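Local structure of Adhesin/hemolysin (Burkholderia pseudomallei 1026a, 4G6V) at residues L54-E57 with V58-R61; L63-E66 with N67-A70; I114-T117 with I118-V122. The protein acts as the toxic tRNase of a contact-dependent growth inhibition system, with which a bacterium inhibits closely related neighbours. All coordinates share one frame; numbering follows the deposited sequence.

Contact 1: residues L54-E57 with V58-R61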
ATOM      1  N   LEU A  54       6.996   4.052 -18.257  1.00 36.74           N
ATOM      2  CA  LEU A  54       5.595   4.406 -18.509  1.00 39.47           C
ATOM      3  C   LEU A  54       4.775   4.732 -17.260  1.00 33.24           C
ATOM      4  O   LEU A  54       3.725   5.356 -17.371  1.00 39.96           O
ATOM      5  CB  LEU A  54       4.890   3.359 -19.381  1.00 30.13           C
ATOM      6  CG  LEU A  54       5.379   3.397 -20.833  1.00 37.42           C
ATOM      7  CD1 LEU A  54       4.713   2.345 -21.684  1.00 28.53           C
ATOM      8  CD2 LEU A  54       5.173   4.760 -21.429  1.00 19.20           C
ATOM      9  N   SER A  55       5.261   4.343 -16.091  1.00 21.70           N
ATOM     10  CA  SER A  55       4.661   4.771 -14.835  1.00 28.19           C
ATOM     11  C   SER A  55       4.411   6.265 -14.869  1.00 28.82           C
ATOM     12  O   SER A  55       5.254   7.028 -15.320  1.00 33.41           O
ATOM     13  CB  SER A  55       5.579   4.451 -13.636  1.00 34.11           C
ATOM     14  OG  SER A  55       6.197   3.180 -13.760  1.00 32.58           O
ATOM     15  N   ASP A  56       3.255   6.672 -14.364  1.00 35.02           N
ATOM     16  CA  ASP A  56       2.833   8.073 -14.318  1.00 32.62           C
ATOM     17  C   ASP A  56       3.439   8.797 -13.123  1.00 33.06           C
ATOM     18  O   ASP A  56       4.290   8.253 -12.444  1.00 32.54           O
ATOM     19  CB  ASP A  56       1.319   8.129 -14.184  1.00 36.87           C
ATOM     20  CG  ASP A  56       0.815   7.209 -13.093  1.00 46.22           C
ATOM     21  OD1 ASP A  56       0.883   7.583 -11.896  1.00 39.92           O
ATOM     22  OD2 ASP A  56       0.395   6.086 -13.440  1.00 53.00           O
ATOM     23  N   GLU A  57       2.965  10.009 -12.842  1.00 33.32           N
ATOM     24  CA  GLU A  57       3.581  10.837 -11.812  1.00 34.02           C
ATOM     25  C   GLU A  57       3.373  10.303 -10.408  1.00 35.61           C
ATOM     26  O   GLU A  57       4.294  10.318  -9.602  1.00 32.76           O
ATOM     27  CB  GLU A  57       3.124  12.296 -11.901  1.00 36.45           C
ATOM     28  CG  GLU A  57       3.583  13.023 -13.175  1.00 45.88           C
ATOM     29  CD  GLU A  57       2.814  12.604 -14.436  1.00 60.75           C
ATOM     30  OE1 GLU A  57       1.623  12.168 -14.332  1.00 44.19           O
ATOM     31  OE2 GLU A  57       3.424  12.730 -15.528  1.00 48.89           O
ATOM     32  N   VAL A  58       2.162   9.825 -10.131  1.00 34.68           N
ATOM     33  CA  VAL A  58       1.815   9.240  -8.838  1.00 29.40           C
ATOM     34  C   VAL A  58       2.656   7.997  -8.488  1.00 32.31           C
ATOM     35  O   VAL A  58       3.301   7.945  -7.427  1.00 31.52           O
ATOM     36  CB  VAL A  58       0.323   8.853  -8.788  1.00 37.81           C
ATOM     37  CG1 VAL A  58       0.024   8.025  -7.545  1.00 27.18           C
ATOM     38  CG2 VAL A  58      -0.567  10.096  -8.850  1.00 33.49           C
ATOM     39  N   THR A  59       2.618   6.994  -9.369  1.00 37.26           N
ATOM     40  CA  THR A  59       3.378   5.748  -9.201  1.00 31.56           C
ATOM     41  C   THR A  59       4.868   6.016  -9.156  1.00 33.31           C
ATOM     42  O   THR A  59       5.565   5.524  -8.260  1.00 34.82           O
ATOM     43  CB  THR A  59       3.082   4.733 -10.329  1.00 30.91           C
ATOM     44  OG1 THR A  59       1.773   4.183 -10.145  1.00 26.84           O
ATOM     45  CG2 THR A  59       4.083   3.608 -10.331  1.00 20.28           C
ATOM     46  N   THR A  60       5.353   6.811 -10.112  1.00 29.23           N
ATOM     47  CA  THR A  60       6.748   7.228 -10.126  1.00 31.47           C
ATOM     48  C   THR A  60       7.185   7.830  -8.786  1.00 36.93           C
ATOM     49  O   THR A  60       8.252   7.509  -8.277  1.00 33.09           O
ATOM     50  CB  THR A  60       7.033   8.211 -11.281  1.00 30.65           C
ATOM     51  OG1 THR A  60       6.836   7.540 -12.528  1.00 28.24           O
ATOM     52  CG2 THR A  60       8.479   8.728 -11.222  1.00 25.45           C
ATOM     53  N   ARG A  61       6.351   8.690  -8.210  1.00 31.49           N
ATOM     54  CA  ARG A  61       6.705   9.357  -6.968  1.00 25.11           C
ATOM     55  C   ARG A  61       6.791   8.383  -5.791  1.00 32.29           C
ATOM     56  O   ARG A  61       7.622   8.561  -4.908  1.00 37.45           O
ATOM     57  CB  ARG A  61       5.727  10.498  -6.670  1.00 25.56           C
ATOM     58  CG  ARG A  61       6.126  11.364  -5.483  1.00 32.03           C
ATOM     59  CD  ARG A  61       4.944  12.154  -4.923  1.00 39.89           C
ATOM     60  NE  ARG A  61       3.802  11.287  -4.597  1.00 54.35           N
ATOM     61  CZ  ARG A  61       3.680  10.567  -3.477  1.00 63.55           C
ATOM     62  NH1 ARG A  61       4.634  10.589  -2.539  1.00 43.44           N
ATOM     63  NH2 ARG A  61       2.596   9.816  -3.289  1.00 55.86           N
TER
HETATM   64  O   HOH W   1       1.370   3.099 -12.770  1.00 26.53           O
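Asp-56 is the N-cap of helix 57-74, its carboxylate folded back over the first turn to take the amide of Thr-59. That bond, Thr-59 N to Asp-56 OD1 at 3.1 Å, is nearly straight at the hydrogen (173°), yet the nitrogen meets the oxygen from above the carboxylate plane. With chi1 at 48°, CG sits between the backbone N and the carbonyl carbon, which brings OD1 over the helix start. The side chains of Asp-56 and Thr-59 cross at about a right angle, and a water links them, donating to Asp-56 OD2 and lying 2.9 Å from Thr-59 OG1. One residue further on, Thr-60 grips the same residue by its carbonyl: Thr-60 OG1 donates to Asp-56 O at 2.6 Å and Thr-60 N at 2.9 Å, from opposite faces of the carbonyl plane. Beside this, the methyl CG2 of Thr-59 rests 3.7 Å from Ser-55 CB, while Ser-55 OG turns back to Pro-52 O. The cap is also part of the immunity interface: Arg-101 of the CdiI chain forms a salt bridge with Asp-56 OD1, and Gln-95 of CdiI bonds Thr-59 OG1. The turn thus stands where the loop after strand 43-45 enters helix 57-74, with Thr-60 against Ile-51 of that loop and Arg-61 NH1 in a salt bridge with Asp-136.

Contact 2: residues L63-E66 with N67-A70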
ATOM      1  N   LEU A  63       7.689   5.147  -5.980  1.00 29.15           N
ATOM      2  CA  LEU A  63       8.947   4.415  -6.141  1.00 33.79           C
ATOM      3  C   LEU A  63      10.177   5.294  -5.805  1.00 37.53           C
ATOM      4  O   LEU A  63      11.099   4.837  -5.145  1.00 33.54           O
ATOM      5  CB  LEU A  63       9.058   3.785  -7.539  1.00 30.03           C
ATOM      6  CG  LEU A  63       7.920   2.819  -7.896  1.00 34.25           C
ATOM      7  CD1 LEU A  63       8.200   2.106  -9.194  1.00 29.71           C
ATOM      8  CD2 LEU A  63       7.671   1.797  -6.779  1.00 21.64           C
ATOM      9  N   ILE A  64      10.180   6.552  -6.243  1.00 37.10           N
ATOM     10  CA  ILE A  64      11.227   7.486  -5.847  1.00 36.29           C
ATOM     11  C   ILE A  64      11.372   7.453  -4.335  1.00 33.66           C
ATOM     12  O   ILE A  64      12.448   7.175  -3.807  1.00 36.95           O
ATOM     13  CB  ILE A  64      10.936   8.966  -6.293  1.00 44.21           C
ATOM     14  CG1 ILE A  64      11.020   9.119  -7.808  1.00 42.62           C
ATOM     15  CG2 ILE A  64      11.957   9.920  -5.718  1.00 40.19           C
ATOM     16  CD1 ILE A  64      12.310   8.611  -8.369  1.00 45.48           C
ATOM     17  N   ARG A  65      10.283   7.728  -3.632  1.00 35.86           N
ATOM     18  CA  ARG A  65      10.342   7.829  -2.174  1.00 34.68           C
ATOM     19  C   ARG A  65      10.822   6.561  -1.458  1.00 33.62           C
ATOM     20  O   ARG A  65      11.407   6.635  -0.373  1.00 37.91           O
ATOM     21  CB  ARG A  65       9.001   8.285  -1.634  1.00 32.72           C
ATOM     22  CG  ARG A  65       8.595   9.631  -2.186  1.00 38.18           C
ATOM     23  CD  ARG A  65       9.208  10.705  -1.353  1.00 34.35           C
ATOM     24  NE  ARG A  65       8.773  12.026  -1.773  1.00 45.31           N
ATOM     25  CZ  ARG A  65       9.471  12.815  -2.580  1.00 45.33           C
ATOM     26  NH1 ARG A  65      10.640  12.408  -3.055  1.00 36.36           N
ATOM     27  NH2 ARG A  65       8.999  14.014  -2.910  1.00 40.64           N
ATOM     28  N   GLU A  66      10.582   5.403  -2.069  1.00 34.38           N
ATOM     29  CA  GLU A  66      11.074   4.133  -1.544  1.00 33.15           C
ATOM     30  C   GLU A  66      12.604   4.049  -1.683  1.00 38.48           C
ATOM     31  O   GLU A  66      13.319   3.718  -0.735  1.00 31.43           O
ATOM     32  CB  GLU A  66      10.414   2.956  -2.268  1.00 26.25           C
ATOM     33  CG  GLU A  66      10.891   1.603  -1.780  1.00 37.05           C
ATOM     34  CD  GLU A  66      10.936   0.562  -2.885  1.00 38.64           C
ATOM     35  OE1 GLU A  66       9.944   0.465  -3.628  1.00 30.25           O
ATOM     36  OE2 GLU A  66      11.956  -0.164  -3.003  1.00 45.33           O
ATOM     37  N   ASN A  67      13.113   4.349  -2.869  1.00 33.29           N
ATOM     38  CA  ASN A  67      14.553   4.366  -3.051  1.00 37.66           C
ATOM     39  C   ASN A  67      15.202   5.402  -2.139  1.00 35.60           C
ATOM     40  O   ASN A  67      16.286   5.173  -1.605  1.00 27.53           O
ATOM     41  CB  ASN A  67      14.918   4.581  -4.521  1.00 25.40           C
ATOM     42  CG  ASN A  67      14.834   3.285  -5.333  1.00 38.42           C
ATOM     43  OD1 ASN A  67      14.738   2.185  -4.776  1.00 30.60           O
ATOM     44  ND2 ASN A  67      14.875   3.412  -6.650  1.00 22.97           N
ATOM     45  N   GLN A  68      14.506   6.516  -1.930  1.00 29.53           N
ATOM     46  CA  GLN A  68      15.012   7.567  -1.062  1.00 27.09           C
ATOM     47  C   GLN A  68      15.017   7.216   0.429  1.00 37.33           C
ATOM     48  O   GLN A  68      15.941   7.600   1.143  1.00 34.91           O
ATOM     49  CB  GLN A  68      14.261   8.866  -1.295  1.00 22.47           C
ATOM     50  CG  GLN A  68      14.564   9.493  -2.642  1.00 31.67           C
ATOM     51  CD  GLN A  68      13.738  10.740  -2.894  1.00 47.35           C
ATOM     52  OE1 GLN A  68      12.545  10.807  -2.548  1.00 45.00           O
ATOM     53  NE2 GLN A  68      14.368  11.743  -3.487  1.00 40.30           N
ATOM     54  N   SER A  69      13.990   6.508   0.900  1.00 37.90           N
ATOM     55  CA  SER A  69      13.948   6.091   2.304  1.00 35.54           C
ATOM     56  C   SER A  69      15.094   5.155   2.653  1.00 37.28           C
ATOM     57  O   SER A  69      15.619   5.204   3.760  1.00 36.83           O
ATOM     58  CB  SER A  69      12.615   5.440   2.648  1.00 32.64           C
ATOM     59  OG  SER A  69      11.640   6.433   2.903  1.00 38.87           O
ATOM     60  N   ALA A  70      15.481   4.315   1.696  1.00 40.33           N
ATOM     61  CA  ALA A  70      16.594   3.391   1.869  1.00 33.83           C
ATOM     62  C   ALA A  70      17.898   4.152   2.118  1.00 36.37           C
ATOM     63  O   ALA A  70      18.641   3.856   3.055  1.00 44.89           O
ATOM     64  CB  ALA A  70      16.728   2.474   0.650  1.00 23.48           C
TER
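Arg-65 and Gln-68 lie side by side on helix 57-74, the helix of the beta-alpha-beta unit between strands 43-45 and 79-82. This is the solvent side, where Gln-68 is exposed. Arg-65 NH1 donates to Gln-68 OE1 at 2.5 Å, in the amide plane and on a lone pair, with the guanidinium and amide only 12° from coplanar. A bend at chi2 (-85°) sends the arginine chain outward beside that of Gln-68, so that NH1 lies next to OE1, and a salt bridge from NE to Asp-136 holds the head from another direction. The methyl CG2 of Ile-64 packs against the same amide, 3.4 Å from Gln-68 CD. The other side of the helix is tightly packed on the sheet. Ser-69 N bonds Arg-65 O at 2.9 Å, Ser-69 OG bonds Asn-103, and Ala-70 touches Tyr-94. Here Glu-66, an active-site residue in a near-identical protein and so probably in this one, lies close to Asp-93; Thr-49 bonds its OE2 and also Asn-67 ND2, and Lys-69 of the CdiI chain forms a salt bridge with Glu-66 OE1, consistent with immunity by occupation of the site. The Asn-67 amide plane is turned 70° from the Glu-66 carboxylate. Its backbone is fixed by a nearly straight bond, Asn-67 N to Leu-63 O at 3.1 Å.

Contact 3: residues I114-T117 with I118-V122; sequences IATT and ISNKV
Lys-121 runs alongside Thr-117, one turn earlier on helix 111-123 of the beta-alpha-beta unit between strands 99-104 and 129-133, in a domain assigned to the PDDEXK nuclease clan. Its CB starts 3.5 Å from Thr-117 O, the carbonyl oxygen that also accepts a hydrogen bond from the Lys-121 backbone N, and CG keeps close to that oxygen. CD is still nearest to that oxygen but comes level with the methyl, and CE lies 3.8 Å from Thr-117 CG2. A bend at chi4 (-59°) turns the tip, and NZ ends in salt bridges to Asp-96 and Asp-4 of the CdiI chain. Lys-121 is catalytic in a near-identical protein, so these aspartates fit an immunity protein that occupies the site. Tyr-104 of strand 99-104 touches Thr-117, Ile-118 and Lys-121, while Thr-117 OG1 bonds Asn-113 O and Asn-97 of CdiI. Towards the helix start, Ile-114 CG2 meets Ile-118 CD1 at 4.2 Å. Another face carries Asn-120, pointing the same way as Thr-116, with its ND2 3.6 Å from Thr-116 CG2. Both nitrogens of Asn-120 reach Thr-116 O from opposite faces of the carbonyl plane, ND2 at 2.8 Å and backbone N at 3.1 Å.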
ATOM      1  N   ILE A 114      -4.376   7.928   7.133  1.00 25.33           N
ATOM      2  CA  ILE A 114      -3.061   7.328   7.101  1.00 30.47           C
ATOM      3  C   ILE A 114      -3.032   6.087   7.986  1.00 29.30           C
ATOM      4  O   ILE A 114      -2.537   5.040   7.568  1.00 24.36           O
ATOM      5  CB  ILE A 114      -1.963   8.319   7.547  1.00 33.54           C
ATOM      6  CG1 ILE A 114      -1.959   9.538   6.628  1.00 26.79           C
ATOM      7  CG2 ILE A 114      -0.589   7.633   7.572  1.00 21.83           C
ATOM      8  CD1 ILE A 114      -0.660  10.294   6.619  1.00 26.69           C
ATOM      9  N   ALA A 115      -3.568   6.206   9.197  1.00 28.01           N
ATOM     10  CA  ALA A 115      -3.709   5.035  10.074  1.00 36.64           C
ATOM     11  C   ALA A 115      -4.574   3.958   9.427  1.00 31.66           C
ATOM     12  O   ALA A 115      -4.162   2.795   9.378  1.00 31.22           O
ATOM     13  CB  ALA A 115      -4.269   5.413  11.452  1.00 29.52           C
ATOM     14  N   THR A 116      -5.761   4.340   8.936  1.00 24.09           N
ATOM     15  CA  THR A 116      -6.668   3.374   8.314  1.00 31.04           C
ATOM     16  C   THR A 116      -5.920   2.602   7.226  1.00 32.74           C
ATOM     17  O   THR A 116      -6.103   1.396   7.033  1.00 32.05           O
ATOM     18  CB  THR A 116      -7.917   4.057   7.679  1.00 38.94           C
ATOM     19  OG1 THR A 116      -8.713   4.692   8.690  1.00 40.52           O
ATOM     20  CG2 THR A 116      -8.780   3.040   6.949  1.00 19.37           C
ATOM     21  N   THR A 117      -5.050   3.318   6.536  1.00 31.43           N
ATOM     22  CA  THR A 117      -4.366   2.780   5.378  1.00 32.52           C
ATOM     23  C   THR A 117      -3.351   1.758   5.834  1.00 32.84           C
ATOM     24  O   THR A 117      -3.335   0.631   5.353  1.00 34.47           O
ATOM     25  CB  THR A 117      -3.736   3.943   4.538  1.00 30.35           C
ATOM     26  OG1 THR A 117      -4.801   4.767   4.048  1.00 22.80           O
ATOM     27  CG2 THR A 117      -2.915   3.430   3.359  1.00 20.61           C
ATOM     28  N   ILE A 118      -2.512   2.162   6.776  1.00 34.19           N
ATOM     29  CA  ILE A 118      -1.561   1.264   7.395  1.00 26.37           C
ATOM     30  C   ILE A 118      -2.258   0.014   7.924  1.00 33.39           C
ATOM     31  O   ILE A 118      -1.871  -1.121   7.600  1.00 32.45           O
ATOM     32  CB  ILE A 118      -0.876   1.945   8.584  1.00 29.31           C
ATOM     33  CG1 ILE A 118       0.253   2.849   8.094  1.00 36.36           C
ATOM     34  CG2 ILE A 118      -0.296   0.895   9.530  1.00 40.46           C
ATOM     35  CD1 ILE A 118       0.654   3.911   9.096  1.00 35.16           C
ATOM     36  N   SER A 119      -3.270   0.229   8.760  1.00 31.86           N
ATOM     37  CA  SER A 119      -4.043  -0.872   9.341  1.00 31.12           C
ATOM     38  C   SER A 119      -4.405  -1.911   8.279  1.00 32.02           C
ATOM     39  O   SER A 119      -4.126  -3.108   8.453  1.00 26.44           O
ATOM     40  CB  SER A 119      -5.307  -0.341  10.018  1.00 26.73           C
ATOM     41  OG  SER A 119      -5.922  -1.356  10.783  1.00 30.87           O
ATOM     42  N   ASN A 120      -4.988  -1.444   7.167  1.00 27.79           N
ATOM     43  CA  ASN A 120      -5.365  -2.342   6.076  1.00 28.65           C
ATOM     44  C   ASN A 120      -4.227  -2.949   5.260  1.00 30.82           C
ATOM     45  O   ASN A 120      -4.323  -4.098   4.808  1.00 32.15           O
ATOM     46  CB  ASN A 120      -6.426  -1.714   5.196  1.00 17.32           C
ATOM     47  CG  ASN A 120      -7.774  -1.659   5.890  1.00 30.60           C
ATOM     48  OD1 ASN A 120      -8.461  -2.680   6.030  1.00 27.71           O
ATOM     49  ND2 ASN A 120      -8.141  -0.481   6.377  1.00 29.91           N
ATOM     50  N   LYS A 121      -3.149  -2.191   5.094  1.00 22.71           N
ATOM     51  CA  LYS A 121      -1.940  -2.735   4.511  1.00 32.21           C
ATOM     52  C   LYS A 121      -1.482  -3.920   5.350  1.00 28.11           C
ATOM     53  O   LYS A 121      -0.989  -4.908   4.821  1.00 27.22           O
ATOM     54  CB  LYS A 121      -0.838  -1.674   4.445  1.00 31.38           C
ATOM     55  CG  LYS A 121      -0.834  -0.867   3.179  1.00 26.96           C
ATOM     56  CD  LYS A 121      -0.088   0.431   3.376  1.00 36.67           C
ATOM     57  CE  LYS A 121      -0.034   1.286   2.107  1.00 29.90           C
ATOM     58  NZ  LYS A 121       0.620   0.592   0.953  1.00 36.04           N
ATOM     59  N   VAL A 122      -1.648  -3.810   6.663  1.00 31.34           N
ATOM     60  CA  VAL A 122      -1.359  -4.927   7.557  1.00 34.32           C
ATOM     61  C   VAL A 122      -2.399  -6.049   7.442  1.00 33.23           C
ATOM     62  O   VAL A 122      -2.050  -7.173   7.079  1.00 38.73           O
ATOM     63  CB  VAL A 122      -1.208  -4.472   9.024  1.00 36.72           C
ATOM     64  CG1 VAL A 122      -1.107  -5.696   9.983  1.00 24.99           C
ATOM     65  CG2 VAL A 122       0.002  -3.538   9.154  1.00 27.74           C
TER

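How the contacts relate
From the N terminus, the chain leaves strand 43-45 and reaches contact 1, a turn that closes the loop at the start of helix 57-74. Contact 2 follows farther along that helix, its centre 13 Å from that of contact 1, before the chain enters strand 79-82. Contact 3 comes much later, between strands 99-104 and 129-133, with its nearest atoms about 10 Å from contact 2 and the two on opposite sides of the chain's centre. The three lie in series; none nests in or crosses another. Contacts 2 and 3 belong to separate beta-alpha-beta units of one mixed sheet and supply the probable active-site residues Glu-66 and Lys-121, while all three meet CdiI.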